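Uncharacterized protein (Deinococcus radiodurans, PDB 3M33) is of unknown function but has a Rossmann-like domain and may act as a methyltransferase. Local coordinates at residues P34-L42 with G113-P121. Sequence-based numbering, arbitrary orientation.
Sequences PELTFDLWL and GLIVSRRGP. With SO4 (sulfate ion), chain F.
Arg118 meets Glu35, Phe38 and Asp39 where helix 36-45 packs on strand 112-118 of a mixed sheet consistent with the Rossmann-like fold of class I methyltransferases, and its side chain illustrates how one arginine can pack on an aromatic ring and bind carboxylates at once. With CG anti to the backbone N (chi1 -178°), the chain leaves the strand end towards the helix. CB lies 4.1 Å from Phe38 CZ; CG and then CD pass beside Glu35 OE1. A bend at chi3 (-60°) brings the head group over Phe38, and NE forms a salt bridge with Asp62, beyond the two segments. Phe38 CE2 lies against the centre of one guanidinium face, 3.6 Å from Arg118 CZ, with the two planes 67° apart. Around the guanidinium edge, NH1 reaches Glu35 OE1 at 2.8 Å, nearly in line with the C-O bond, while NH2 bonds Asp39 OD1 at 2.9 Å. NH1 also reaches that same oxygen, so two nitrogens grip one atom; Asp39 OD2 pairs with Arg65. These bonds should fix the rotation of the guanidinium. Deeper in, Phe38 CZ touches Val116 CG2 at 3.8 Å, and Leu42 CD1 meets Leu114 CD2 at 3.7 Å. Glu35 bridges both arginines, and its OE2 also pairs with Arg210. Arg119 NH1 forms a salt bridge with Glu35 OE2 at 2.7 Å, while its NE and NH2 both donate to O1 of a sulfate, probably from the crystallisation liquor.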
ATOM      1  N   PRO A  34       3.351  -1.836  12.180  1.00 33.39           N
ATOM      2  CA  PRO A  34       2.213  -2.709  11.873  1.00 36.63           C
ATOM      3  C   PRO A  34       2.229  -3.274  10.453  1.00 42.17           C
ATOM      4  O   PRO A  34       1.314  -4.025  10.113  1.00 39.68           O
ATOM      5  CB  PRO A  34       1.000  -1.784  12.071  1.00 34.35           C
ATOM      6  CG  PRO A  34       1.528  -0.430  11.783  1.00 30.13           C
ATOM      7  CD  PRO A  34       2.951  -0.426  12.291  1.00 39.77           C
ATOM      8  N   GLU A  35       3.232  -2.942   9.641  1.00 38.16           N
ATOM      9  CA  GLU A  35       3.346  -3.567   8.316  1.00 34.08           C
ATOM     10  C   GLU A  35       4.425  -4.639   8.242  1.00 29.55           C
ATOM     11  O   GLU A  35       4.660  -5.201   7.182  1.00 36.13           O
ATOM     12  CB  GLU A  35       3.530  -2.512   7.217  1.00 33.81           C
ATOM     13  CG  GLU A  35       2.256  -1.699   6.959  1.00 35.38           C
ATOM     14  CD  GLU A  35       2.444  -0.583   5.945  1.00 40.94           C
ATOM     15  OE1 GLU A  35       3.299  -0.734   5.054  1.00 39.70           O
ATOM     16  OE2 GLU A  35       1.726   0.442   6.034  1.00 41.58           O
ATOM     17  N   LEU A  36       5.073  -4.951   9.362  1.00 31.44           N
ATOM     18  CA  LEU A  36       6.088  -6.019   9.356  1.00 35.39           C
ATOM     19  C   LEU A  36       5.531  -7.348   8.842  1.00 39.22           C
ATOM     20  O   LEU A  36       6.218  -8.076   8.127  1.00 38.40           O
ATOM     21  CB  LEU A  36       6.699  -6.241  10.741  1.00 30.05           C
ATOM     22  CG  LEU A  36       7.542  -5.096  11.306  1.00 51.03           C
ATOM     23  CD1 LEU A  36       7.971  -5.407  12.746  1.00 51.10           C
ATOM     24  CD2 LEU A  36       8.749  -4.810  10.411  1.00 54.41           C
ATOM     25  N   THR A  37       4.291  -7.666   9.207  1.00 35.61           N
ATOM     26  CA  THR A  37       3.722  -8.967   8.853  1.00 36.82           C
ATOM     27  C   THR A  37       3.497  -9.026   7.358  1.00 32.62           C
ATOM     28  O   THR A  37       3.722 -10.055   6.727  1.00 36.39           O
ATOM     29  CB  THR A  37       2.407  -9.257   9.621  1.00 39.24           C
ATOM     30  OG1 THR A  37       2.653  -9.152  11.028  1.00 42.18           O
ATOM     31  CG2 THR A  37       1.902 -10.678   9.324  1.00 28.63           C
ATOM     32  N   PHE A  38       3.098  -7.894   6.786  1.00 29.92           N
ATOM     33  CA  PHE A  38       2.900  -7.799   5.348  1.00 26.14           C
ATOM     34  C   PHE A  38       4.223  -8.063   4.617  1.00 32.40           C
ATOM     35  O   PHE A  38       4.256  -8.780   3.622  1.00 34.19           O
ATOM     36  CB  PHE A  38       2.351  -6.411   4.982  1.00 28.14           C
ATOM     37  CG  PHE A  38       2.282  -6.149   3.497  1.00 37.04           C
ATOM     38  CD1 PHE A  38       1.140  -6.455   2.776  1.00 35.81           C
ATOM     39  CD2 PHE A  38       3.352  -5.579   2.833  1.00 31.96           C
ATOM     40  CE1 PHE A  38       1.070  -6.203   1.430  1.00 37.07           C
ATOM     41  CE2 PHE A  38       3.291  -5.318   1.473  1.00 38.10           C
ATOM     42  CZ  PHE A  38       2.149  -5.639   0.771  1.00 40.31           C
ATOM     43  N   ASP A  39       5.314  -7.484   5.106  1.00 34.14           N
ATOM     44  CA  ASP A  39       6.622  -7.717   4.485  1.00 35.60           C
ATOM     45  C   ASP A  39       6.990  -9.188   4.560  1.00 31.01           C
ATOM     46  O   ASP A  39       7.485  -9.744   3.597  1.00 36.22           O
ATOM     47  CB  ASP A  39       7.739  -6.915   5.172  1.00 31.27           C
ATOM     48  CG  ASP A  39       7.624  -5.428   4.937  1.00 40.03           C
ATOM     49  OD1 ASP A  39       6.704  -4.999   4.210  1.00 38.29           O
ATOM     50  OD2 ASP A  39       8.454  -4.690   5.504  1.00 45.87           O
ATOM     51  N   LEU A  40       6.787  -9.804   5.724  1.00 37.52           N
ATOM     52  CA  LEU A  40       7.061 -11.230   5.873  1.00 32.70           C
ATOM     53  C   LEU A  40       6.229 -12.083   4.913  1.00 34.38           C
ATOM     54  O   LEU A  40       6.748 -12.995   4.285  1.00 32.54           O
ATOM     55  CB  LEU A  40       6.749 -11.698   7.289  1.00 40.54           C
ATOM     56  CG  LEU A  40       7.771 -11.433   8.380  1.00 66.21           C
ATOM     57  CD1 LEU A  40       7.611 -12.523   9.432  1.00 74.13           C
ATOM     58  CD2 LEU A  40       9.196 -11.414   7.810  1.00 70.60           C
ATOM     59  N   TRP A  41       4.931 -11.800   4.818  1.00 28.63           N
ATOM     60  CA  TRP A  41       4.062 -12.588   3.951  1.00 30.79           C
ATOM     61  C   TRP A  41       4.498 -12.424   2.494  1.00 39.93           C
ATOM     62  O   TRP A  41       4.537 -13.389   1.729  1.00 37.21           O
ATOM     63  CB  TRP A  41       2.621 -12.126   4.088  1.00 25.30           C
ATOM     64  CG  TRP A  41       1.944 -12.555   5.358  1.00 29.92           C
ATOM     65  CD1 TRP A  41       2.514 -13.178   6.423  1.00 35.71           C
ATOM     66  CD2 TRP A  41       0.554 -12.391   5.680  1.00 34.95           C
ATOM     67  NE1 TRP A  41       1.565 -13.413   7.393  1.00 34.40           N
ATOM     68  CE2 TRP A  41       0.355 -12.940   6.957  1.00 35.06           C
ATOM     69  CE3 TRP A  41      -0.540 -11.829   5.006  1.00 35.92           C
ATOM     70  CZ2 TRP A  41      -0.898 -12.954   7.579  1.00 33.19           C
ATOM     71  CZ3 TRP A  41      -1.775 -11.838   5.621  1.00 40.31           C
ATOM     72  CH2 TRP A  41      -1.944 -12.396   6.899  1.00 38.42           C
ATOM     73  N   LEU A  42       4.824 -11.191   2.112  1.00 33.24           N
ATOM     74  CA  LEU A  42       5.217 -10.923   0.737  1.00 34.06           C
ATOM     75  C   LEU A  42       6.499 -11.688   0.408  1.00 30.72           C
ATOM     76  O   LEU A  42       6.603 -12.360  -0.606  1.00 37.10           O
ATOM     77  CB  LEU A  42       5.414  -9.422   0.531  1.00 30.80           C
ATOM     78  CG  LEU A  42       5.978  -8.992  -0.827  1.00 35.96           C
ATOM     79  CD1 LEU A  42       5.202  -9.634  -1.977  1.00 36.67           C
ATOM     80  CD2 LEU A  42       5.980  -7.453  -0.932  1.00 37.83           C
ATOM     81  N   GLY A 113       1.278 -14.522 -11.129  1.00 39.63           N
ATOM     82  CA  GLY A 113       1.121 -15.410  -9.989  1.00 39.79           C
ATOM     83  C   GLY A 113       0.890 -14.651  -8.688  1.00 39.63           C
ATOM     84  O   GLY A 113       0.418 -15.209  -7.695  1.00 42.21           O
ATOM     85  N   LEU A 114       1.229 -13.370  -8.685  1.00 37.92           N
ATOM     86  CA  LEU A 114       0.995 -12.533  -7.508  1.00 41.33           C
ATOM     87  C   LEU A 114       0.540 -11.131  -7.919  1.00 41.79           C
ATOM     88  O   LEU A 114       1.154 -10.497  -8.782  1.00 35.67           O
ATOM     89  CB  LEU A 114       2.260 -12.452  -6.636  1.00 35.30           C
ATOM     90  CG  LEU A 114       2.202 -11.572  -5.387  1.00 35.96           C
ATOM     91  CD1 LEU A 114       1.235 -12.173  -4.376  1.00 36.28           C
ATOM     92  CD2 LEU A 114       3.598 -11.435  -4.770  1.00 34.45           C
ATOM     93  N   ILE A 115      -0.535 -10.654  -7.300  1.00 36.64           N
ATOM     94  CA  ILE A 115      -0.956  -9.275  -7.471  1.00 31.58           C
ATOM     95  C   ILE A 115      -0.866  -8.654  -6.100  1.00 34.02           C
ATOM     96  O   ILE A 115      -1.467  -9.133  -5.153  1.00 36.99           O
ATOM     97  CB  ILE A 115      -2.390  -9.160  -8.022  1.00 31.24           C
ATOM     98  CG1 ILE A 115      -2.476  -9.721  -9.447  1.00 32.39           C
ATOM     99  CG2 ILE A 115      -2.846  -7.725  -8.015  1.00 27.16           C
ATOM    100  CD1 ILE A 115      -2.479 -11.235  -9.496  1.00 37.15           C
ATOM    101  N   VAL A 116      -0.086  -7.595  -5.974  1.00 33.82           N
ATOM    102  CA  VAL A 116       0.182  -7.051  -4.664  1.00 29.25           C
ATOM    103  C   VAL A 116      -0.145  -5.556  -4.600  1.00 35.47           C
ATOM    104  O   VAL A 116      -0.013  -4.828  -5.594  1.00 33.17           O
ATOM    105  CB  VAL A 116       1.637  -7.314  -4.258  1.00 34.31           C
ATOM    106  CG1 VAL A 116       2.576  -6.587  -5.177  1.00 34.75           C
ATOM    107  CG2 VAL A 116       1.868  -6.868  -2.833  1.00 40.79           C
ATOM    108  N   SER A 117      -0.604  -5.095  -3.439  1.00 35.40           N
ATOM    109  CA  SER A 117      -0.889  -3.673  -3.271  1.00 32.43           C
ATOM    110  C   SER A 117      -0.656  -3.236  -1.842  1.00 39.24           C
ATOM    111  O   SER A 117      -1.360  -3.686  -0.933  1.00 31.07           O
ATOM    112  CB  SER A 117      -2.339  -3.380  -3.659  1.00 35.05           C
ATOM    113  OG  SER A 117      -2.669  -2.034  -3.387  1.00 42.86           O
ATOM    114  N   ARG A 118       0.323  -2.358  -1.641  1.00 34.58           N
ATOM    115  CA  ARG A 118       0.570  -1.825  -0.312  1.00 32.72           C
ATOM    116  C   ARG A 118      -0.178  -0.507  -0.178  1.00 35.01           C
ATOM    117  O   ARG A 118       0.291   0.523  -0.644  1.00 33.97           O
ATOM    118  CB  ARG A 118       2.071  -1.623  -0.054  1.00 31.06           C
ATOM    119  CG  ARG A 118       2.376  -1.114   1.372  1.00 26.42           C
ATOM    120  CD  ARG A 118       3.820  -0.584   1.550  1.00 30.44           C
ATOM    121  NE  ARG A 118       4.844  -1.599   1.284  1.00 27.78           N
ATOM    122  CZ  ARG A 118       5.345  -2.436   2.195  1.00 37.01           C
ATOM    123  NH1 ARG A 118       4.912  -2.419   3.464  1.00 31.15           N
ATOM    124  NH2 ARG A 118       6.286  -3.304   1.839  1.00 36.40           N
ATOM    125  N   ARG A 119      -1.368  -0.549   0.417  1.00 33.16           N
ATOM    126  CA  ARG A 119      -2.173   0.661   0.614  1.00 33.13           C
ATOM    127  C   ARG A 119      -2.518   1.332  -0.714  1.00 35.40           C
ATOM    128  O   ARG A 119      -2.716   2.550  -0.792  1.00 38.52           O
ATOM    129  CB  ARG A 119      -1.449   1.626   1.561  1.00 35.03           C
ATOM    130  CG  ARG A 119      -1.175   0.983   2.948  1.00 38.87           C
ATOM    131  CD  ARG A 119      -0.037   1.663   3.732  1.00 41.37           C
ATOM    132  NE  ARG A 119      -0.352   3.031   4.122  1.00 37.24           N
ATOM    133  CZ  ARG A 119       0.229   3.699   5.122  1.00 48.72           C
ATOM    134  NH1 ARG A 119       1.177   3.127   5.877  1.00 43.82           N
ATOM    135  NH2 ARG A 119      -0.150   4.951   5.378  1.00 40.81           N
ATOM    136  N   GLY A 120      -2.587   0.521  -1.758  1.00 31.30           N
ATOM    137  CA  GLY A 120      -2.817   1.015  -3.101  1.00 35.52           C
ATOM    138  C   GLY A 120      -4.251   0.795  -3.523  1.00 42.80           C
ATOM    139  O   GLY A 120      -5.123   0.636  -2.672  1.00 39.93           O
ATOM    140  N   PRO A 121      -4.501   0.787  -4.840  1.00 41.31           N
ATOM    141  CA  PRO A 121      -5.843   0.576  -5.403  1.00 48.75           C
ATOM    142  C   PRO A 121      -6.443  -0.749  -4.954  1.00 50.06           C
ATOM    143  O   PRO A 121      -5.707  -1.730  -4.776  1.00 57.71           O
ATOM    144  CB  PRO A 121      -5.587   0.542  -6.919  1.00 49.29           C
ATOM    145  CG  PRO A 121      -4.347   1.358  -7.112  1.00 41.23           C
ATOM    146  CD  PRO A 121      -3.494   1.048  -5.888  1.00 36.82           C
TER
HETATM  147  S   SO4 F 227      -2.663   5.820   2.638  0.70 73.17           S
HETATM  148  O1  SO4 F 227      -1.862   5.015   3.540  0.70 66.35           O
HETATM  149  O2  SO4 F 227      -1.952   7.069   2.351  0.70 77.15           O
HETATM  150  O3  SO4 F 227      -2.899   5.070   1.405  0.70 75.80           O
HETATM  151  O4  SO4 F 227      -3.955   6.128   3.247  0.70 73.84           O